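PDB 5BKH: DNA polymerase II large subunit from Pyrococcus horikoshii, which carries a mini-intein that probably excises itself from the polymerase precursor by protein splicing and joins the flanking polypeptides. Local coordinates for residues E31-F36 and E73-A78; I85-E90 and K141-I146. All coordinates share one frame; numbering follows the deposited sequence.

Contact 1: residues E31-F36 and E73-A78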
loop_
_atom_site.group_PDB
_atom_site.type_symbol
_atom_site.label_atom_id
_atom_site.label_comp_id
_atom_site.label_asym_id
_atom_site.label_seq_id
_atom_site.Cartn_x
_atom_site.Cartn_y
_atom_site.Cartn_z
ATOM N N GLU A 31 7.377 30.475 2.892
ATOM C CA GLU A 31 7.796 31.741 3.485
ATOM C C GLU A 31 7.571 31.740 4.990
ATOM O O GLU A 31 8.411 32.229 5.750
ATOM C CB GLU A 31 7.048 32.907 2.842
ATOM C CG GLU A 31 7.192 32.993 1.336
ATOM C CD GLU A 31 6.519 34.220 0.753
ATOM O OE1 GLU A 31 6.818 35.341 1.212
ATOM O OE2 GLU A 31 5.689 34.064 -0.167
ATOM N N LEU A 32 6.437 31.198 5.438
ATOM C CA LEU A 32 6.163 31.161 6.869
ATOM C C LEU A 32 7.220 30.346 7.603
ATOM O O LEU A 32 7.643 30.708 8.709
ATOM C CB LEU A 32 4.767 30.594 7.117
ATOM C CG LEU A 32 4.371 30.425 8.582
ATOM C CD1 LEU A 32 4.490 31.753 9.311
ATOM C CD2 LEU A 32 2.964 29.862 8.700
ATOM N N TYR A 33 7.663 29.244 6.998
ATOM C CA TYR A 33 8.755 28.469 7.573
ATOM C C TYR A 33 10.040 29.286 7.608
ATOM O O TYR A 33 10.702 29.385 8.648
ATOM C CB TYR A 33 8.959 27.179 6.778
ATOM C CG TYR A 33 9.930 26.228 7.430
ATOM C CD1 TYR A 33 9.661 25.678 8.675
ATOM C CD2 TYR A 33 11.132 25.905 6.815
ATOM C CE1 TYR A 33 10.554 24.815 9.281
ATOM C CE2 TYR A 33 12.032 25.045 7.415
ATOM C CZ TYR A 33 11.739 24.506 8.648
ATOM O OH TYR A 33 12.629 23.653 9.248
ATOM N N GLU A 34 10.403 29.896 6.478
ATOM C CA GLU A 34 11.614 30.709 6.432
ATOM C C GLU A 34 11.509 31.986 7.258
ATOM O O GLU A 34 12.487 32.737 7.326
ATOM C CB GLU A 34 11.965 31.040 4.981
ATOM C CG GLU A 34 12.799 29.955 4.315
ATOM C CD GLU A 34 12.418 29.718 2.870
ATOM O OE1 GLU A 34 11.679 30.550 2.299
ATOM O OE2 GLU A 34 12.854 28.691 2.307
ATOM N N LEU A 35 10.361 32.250 7.873
ATOM C CA LEU A 35 10.192 33.347 8.817
ATOM C C LEU A 35 10.465 32.929 10.255
ATOM O O LEU A 35 10.346 33.759 11.162
ATOM C CB LEU A 35 8.776 33.921 8.708
ATOM C CG LEU A 35 8.603 35.245 7.967
ATOM C CD1 LEU A 35 9.087 35.149 6.530
ATOM C CD2 LEU A 35 7.138 35.649 8.010
ATOM N N PHE A 36 10.805 31.667 10.484
ATOM C CA PHE A 36 11.212 31.164 11.785
ATOM C C PHE A 36 12.665 30.712 11.700
ATOM O O PHE A 36 13.274 30.719 10.627
ATOM C CB PHE A 36 10.310 30.007 12.240
ATOM C CG PHE A 36 8.972 30.448 12.771
ATOM C CD1 PHE A 36 8.071 31.120 11.958
ATOM C CD2 PHE A 36 8.612 30.186 14.083
ATOM C CE1 PHE A 36 6.848 31.526 12.447
ATOM C CE2 PHE A 36 7.388 30.589 14.576
ATOM C CZ PHE A 36 6.507 31.261 13.758
ATOM N N GLU A 73 2.963 28.184 17.298
ATOM C CA GLU A 73 3.920 27.509 18.167
ATOM C C GLU A 73 5.079 26.931 17.358
ATOM O O GLU A 73 6.245 27.274 17.586
ATOM C CB GLU A 73 3.214 26.418 18.972
ATOM C CG GLU A 73 2.153 26.955 19.920
ATOM C CD GLU A 73 1.380 25.856 20.621
ATOM O OE1 GLU A 73 1.430 24.699 20.150
ATOM O OE2 GLU A 73 0.716 26.149 21.640
ATOM N N GLU A 74 4.776 26.063 16.397
ATOM C CA GLU A 74 5.792 25.437 15.566
ATOM C C GLU A 74 5.407 25.547 14.099
ATOM O O GLU A 74 4.224 25.591 13.753
ATOM C CB GLU A 74 5.977 23.959 15.928
ATOM C CG GLU A 74 6.353 23.712 17.373
ATOM C CD GLU A 74 6.032 22.301 17.817
ATOM O OE1 GLU A 74 5.573 21.506 16.970
ATOM O OE2 GLU A 74 6.239 21.987 19.008
ATOM N N VAL A 75 6.418 25.593 13.237
ATOM C CA VAL A 75 6.237 25.409 11.802
ATOM C C VAL A 75 7.101 24.230 11.377
ATOM O O VAL A 75 8.280 24.148 11.745
ATOM C CB VAL A 75 6.587 26.675 11.004
ATOM C CG1 VAL A 75 6.084 26.556 9.570
ATOM C CG2 VAL A 75 5.994 27.894 11.670
ATOM N N ILE A 76 6.516 23.316 10.614
ATOM C CA ILE A 76 7.120 22.022 10.336
ATOM C C ILE A 76 7.292 21.862 8.833
ATOM O O ILE A 76 6.445 22.300 8.048
ATOM C CB ILE A 76 6.269 20.880 10.927
ATOM C CG1 ILE A 76 6.157 21.050 12.443
ATOM C CG2 ILE A 76 6.864 19.525 10.585
ATOM C CD1 ILE A 76 5.532 19.867 13.147
ATOM N N LYS A 77 8.399 21.236 8.441
ATOM C CA LYS A 77 8.732 20.993 7.044
ATOM C C LYS A 77 9.132 19.533 6.916
ATOM O O LYS A 77 10.108 19.097 7.537
ATOM C CB LYS A 77 9.861 21.920 6.586
ATOM C CG LYS A 77 10.444 21.624 5.218
ATOM C CD LYS A 77 11.754 22.388 5.034
ATOM C CE LYS A 77 12.369 22.154 3.665
ATOM N NZ LYS A 77 11.517 22.706 2.576
ATOM N N ALA A 78 8.361 18.771 6.141
ATOM C CA ALA A 78 8.617 17.346 5.992
ATOM C C ALA A 78 9.271 17.091 4.648
ATOM O O ALA A 78 8.683 17.434 3.611
ATOM C CB ALA A 78 7.327 16.544 6.112
#

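Contact 2: residues I85-E90 and K141-I146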
loop_
_atom_site.group_PDB
_atom_site.type_symbol
_atom_site.label_atom_id
_atom_site.label_comp_id
_atom_site.label_asym_id
_atom_site.label_seq_id
_atom_site.Cartn_x
_atom_site.Cartn_y
_atom_site.Cartn_z
ATOM N N ILE A 85 17.408 12.460 -9.381
ATOM C CA ILE A 85 18.781 12.669 -9.799
ATOM C C ILE A 85 18.788 13.812 -10.803
ATOM O O ILE A 85 17.969 13.840 -11.734
ATOM C CB ILE A 85 19.375 11.388 -10.406
ATOM C CG1 ILE A 85 19.960 10.503 -9.313
ATOM C CG2 ILE A 85 20.491 11.735 -11.354
ATOM C CD1 ILE A 85 20.471 9.177 -9.830
ATOM N N ARG A 86 19.703 14.759 -10.610
ATOM C CA ARG A 86 19.856 15.934 -11.456
ATOM C C ARG A 86 21.217 15.869 -12.134
ATOM O O ARG A 86 22.254 15.845 -11.456
ATOM C CB ARG A 86 19.732 17.217 -10.636
ATOM C CG ARG A 86 19.593 18.475 -11.475
ATOM C CD ARG A 86 19.061 19.630 -10.650
ATOM N NE ARG A 86 19.888 20.822 -10.794
ATOM C CZ ARG A 86 19.792 21.685 -11.798
ATOM N NH1 ARG A 86 18.898 21.529 -12.761
ATOM N NH2 ARG A 86 20.611 22.732 -11.833
ATOM N N PHE A 87 21.202 15.825 -13.463
ATOM C CA PHE A 87 22.396 15.864 -14.294
ATOM C C PHE A 87 22.543 17.281 -14.839
ATOM O O PHE A 87 21.708 17.743 -15.628
ATOM C CB PHE A 87 22.296 14.863 -15.442
ATOM C CG PHE A 87 22.126 13.439 -15.008
ATOM C CD1 PHE A 87 23.164 12.757 -14.398
ATOM C CD2 PHE A 87 20.934 12.767 -15.241
ATOM C CE1 PHE A 87 23.011 11.436 -14.009
ATOM C CE2 PHE A 87 20.777 11.450 -14.858
ATOM C CZ PHE A 87 21.823 10.782 -14.243
ATOM N N GLU A 88 23.590 17.973 -14.403
ATOM C CA GLU A 88 23.999 19.229 -15.014
ATOM C C GLU A 88 24.982 18.885 -16.123
ATOM O O GLU A 88 26.070 18.354 -15.856
ATOM C CB GLU A 88 24.614 20.163 -13.977
ATOM C CG GLU A 88 23.732 21.353 -13.634
ATOM C CD GLU A 88 24.047 21.942 -12.274
ATOM O OE1 GLU A 88 23.097 22.349 -11.570
ATOM O OE2 GLU A 88 25.241 22.001 -11.909
ATOM N N LEU A 89 24.581 19.161 -17.361
ATOM C CA LEU A 89 25.330 18.827 -18.561
ATOM C C LEU A 89 25.978 20.076 -19.152
ATOM O O LEU A 89 25.647 21.210 -18.798
ATOM C CB LEU A 89 24.409 18.174 -19.598
ATOM C CG LEU A 89 23.379 17.170 -19.081
ATOM C CD1 LEU A 89 22.222 17.047 -20.057
ATOM C CD2 LEU A 89 24.045 15.830 -18.887
ATOM N N GLU A 90 26.910 19.857 -20.075
ATOM C CA GLU A 90 27.541 20.989 -20.729
ATOM C C GLU A 90 26.557 21.623 -21.705
ATOM O O GLU A 90 25.515 21.050 -22.038
ATOM C CB GLU A 90 28.834 20.563 -21.430
ATOM C CG GLU A 90 28.643 19.840 -22.747
ATOM C CD GLU A 90 29.958 19.406 -23.378
ATOM O OE1 GLU A 90 30.722 18.663 -22.725
ATOM O OE2 GLU A 90 30.228 19.817 -24.528
ATOM N N LYS A 141 28.510 17.214 -16.282
ATOM C CA LYS A 141 29.423 17.978 -15.440
ATOM C C LYS A 141 29.148 17.777 -13.958
ATOM O O LYS A 141 30.091 17.692 -13.164
ATOM C CB LYS A 141 29.337 19.471 -15.764
ATOM C CG LYS A 141 29.283 19.805 -17.238
ATOM C CD LYS A 141 28.778 21.228 -17.449
ATOM C CE LYS A 141 29.750 22.263 -16.891
ATOM N NZ LYS A 141 29.137 23.621 -16.848
ATOM N N LYS A 142 27.877 17.708 -13.562
ATOM C CA LYS A 142 27.537 17.605 -12.147
ATOM C C LYS A 142 26.381 16.638 -11.942
ATOM O O LYS A 142 25.460 16.581 -12.757
ATOM C CB LYS A 142 27.174 18.976 -11.563
ATOM C CG LYS A 142 27.548 19.151 -10.100
ATOM C CD LYS A 142 26.971 20.443 -9.537
ATOM C CE LYS A 142 27.359 20.642 -8.081
ATOM N NZ LYS A 142 26.163 20.693 -7.196
ATOM N N ILE A 143 26.426 15.888 -10.843
ATOM C CA ILE A 143 25.362 14.960 -10.477
ATOM C C ILE A 143 24.925 15.283 -9.057
ATOM O O ILE A 143 25.749 15.266 -8.134
ATOM C CB ILE A 143 25.801 13.494 -10.587
ATOM C CG1 ILE A 143 26.136 13.158 -12.038
ATOM C CG2 ILE A 143 24.700 12.575 -10.073
ATOM C CD1 ILE A 143 26.527 11.728 -12.253
ATOM N N GLU A 144 23.636 15.561 -8.881
ATOM C CA GLU A 144 23.093 15.982 -7.596
ATOM C C GLU A 144 21.837 15.188 -7.277
ATOM O O GLU A 144 20.938 15.083 -8.114
ATOM C CB GLU A 144 22.759 17.479 -7.605
ATOM C CG GLU A 144 23.498 18.303 -6.568
ATOM C CD GLU A 144 23.118 19.770 -6.621
ATOM O OE1 GLU A 144 22.856 20.279 -7.731
ATOM O OE2 GLU A 144 23.079 20.412 -5.551
ATOM N N PHE A 145 21.758 14.653 -6.068
ATOM C CA PHE A 145 20.518 14.061 -5.581
ATOM C C PHE A 145 19.692 15.182 -4.960
ATOM O O PHE A 145 20.072 15.743 -3.928
ATOM C CB PHE A 145 20.807 12.940 -4.588
ATOM C CG PHE A 145 21.152 11.636 -5.245
ATOM C CD1 PHE A 145 22.421 11.422 -5.762
ATOM C CD2 PHE A 145 20.210 10.627 -5.356
ATOM C CE1 PHE A 145 22.745 10.225 -6.375
ATOM C CE2 PHE A 145 20.528 9.425 -5.964
ATOM C CZ PHE A 145 21.799 9.224 -6.474
ATOM N N ILE A 146 18.575 15.525 -5.602
ATOM C CA ILE A 146 17.818 16.719 -5.252
ATOM C C ILE A 146 16.408 16.339 -4.818
ATOM O O ILE A 146 15.843 15.325 -5.245
ATOM C CB ILE A 146 17.773 17.733 -6.419
ATOM C CG1 ILE A 146 17.245 17.080 -7.697
ATOM C CG2 ILE A 146 19.148 18.334 -6.661
ATOM C CD1 ILE A 146 15.765 17.309 -7.940
#

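Contact 1: residues E31-F36 and E73-A78
Within 31-36, Leu-32 is the first residue to touch 73-78, its branch atom CG lying 4.3 Å from CG2 of Val-75. Helix 29-34 is the only helix of a chain otherwise built from strands and loops, consistent with the Hint (hedgehog/intein) fold of splicing domains, and it illustrates how a short helix can be laid against a strand chiefly by side-chain packing. Tyr-33 contributes most from the helix. With CG anti to the backbone N (chi1 -171°), its ring reaches over the strand and receives Lys-77 CB on one face, 3.9 Å from the centroid and 13° off the normal, a CH-pi contact. Farther along the lysine, Lys-77 CD lies 3.6 Å from Tyr-33 CE2. Val-75 O approaches the rim of the ring in plane, 3.4 Å from Tyr-33 CE1, while Tyr-33 CD1 packs against Val-75 CG1. The phenol OH is hydrogen-bonded to Glu-39, and Arg-48 makes a cation-pi contact with the ring. Were Tyr-33 an alanine, Lys-77 CB and Val-75 CG1 would probably lose the ring they pack on, and Glu-39 its phenol partner. Three residues on, Phe-36 meets the other branch of Val-75, so one valine serves two aromatic rings: CG2 stands over the Phe-36 face, 3.8 Å from its centroid and only 10° off the normal.

Contact 2: residues I85-E90 and K141-I146
In the non-hydrogen-bonded pair Ile-85 and Phe-145, both gamma carbons are anti to the carbonyl carbon (CG1 at chi1 -87°, CG at chi1 -81°), which lays the two side chains alongside each other. Ile-85 CG1 thereby lies over one face of the Phe-145 ring, toward its rim and 3.8 Å from the centroid, in a CH-pi contact. Phe-87 and Ile-143 use the same first torsion, but here the isoleucine comes to the edge of the ring, with Ile-143 CG1 3.8 Å from CD1 of Phe-87. Phe-145 also stacks on Phe-145 of the second subunit, which extends this apolar face across the interface. The backbones form an antiparallel pair, the axes of strands 85-89 and 141-146 running at 156°. Arg-86 and Glu-144 are a hydrogen-bonded pair, joined by Arg-86 N to Glu-144 O (2.8 Å) and by the return bond from Glu-144 N. Farther on, a classic beta bulge sets Lys-141 and Lys-142 against Glu-88, whose O accepts from Lys-141 N (2.7 Å) and Lys-142 N (3.0 Å). On the face bearing Arg-86, Glu-88 OE2 rests on the aliphatic part of Lys-142, 3.3 Å from CD. Lys-142 NZ goes instead to Glu-144 OE1 in a salt bridge along its own strand, just as Arg-86 NH2 pairs with Glu-88 OE1 along the other. The Glu-88 and Glu-144 carboxylates approach to 4.4 Å between their OE1 atoms, a proximity these cations probably offset. Beyond them, Ile-146 CG1 packs 3.9 Å from Arg-86 CB.

Following the chain from its N terminus, contact 1 comes first, closing a 36-residue loop made largely of strands and fixing helix 29-34 to strand 66-78 of the larger sheet. A short linker then leads into strand 84-89, which opens contact 2; its 50-residue loop runs through the strands of the six-stranded sheet before strand 135-146 closes it. The two loops therefore follow in series, neither enclosing nor crossing the other. The centres of contact 1 and contact 2 lie about 29 Å apart, on opposite sides of the chain's centre. After contact 2 the chain returns, and strand 153-158 pairs with strand 66-78, bringing it back to the sheet of contact 1.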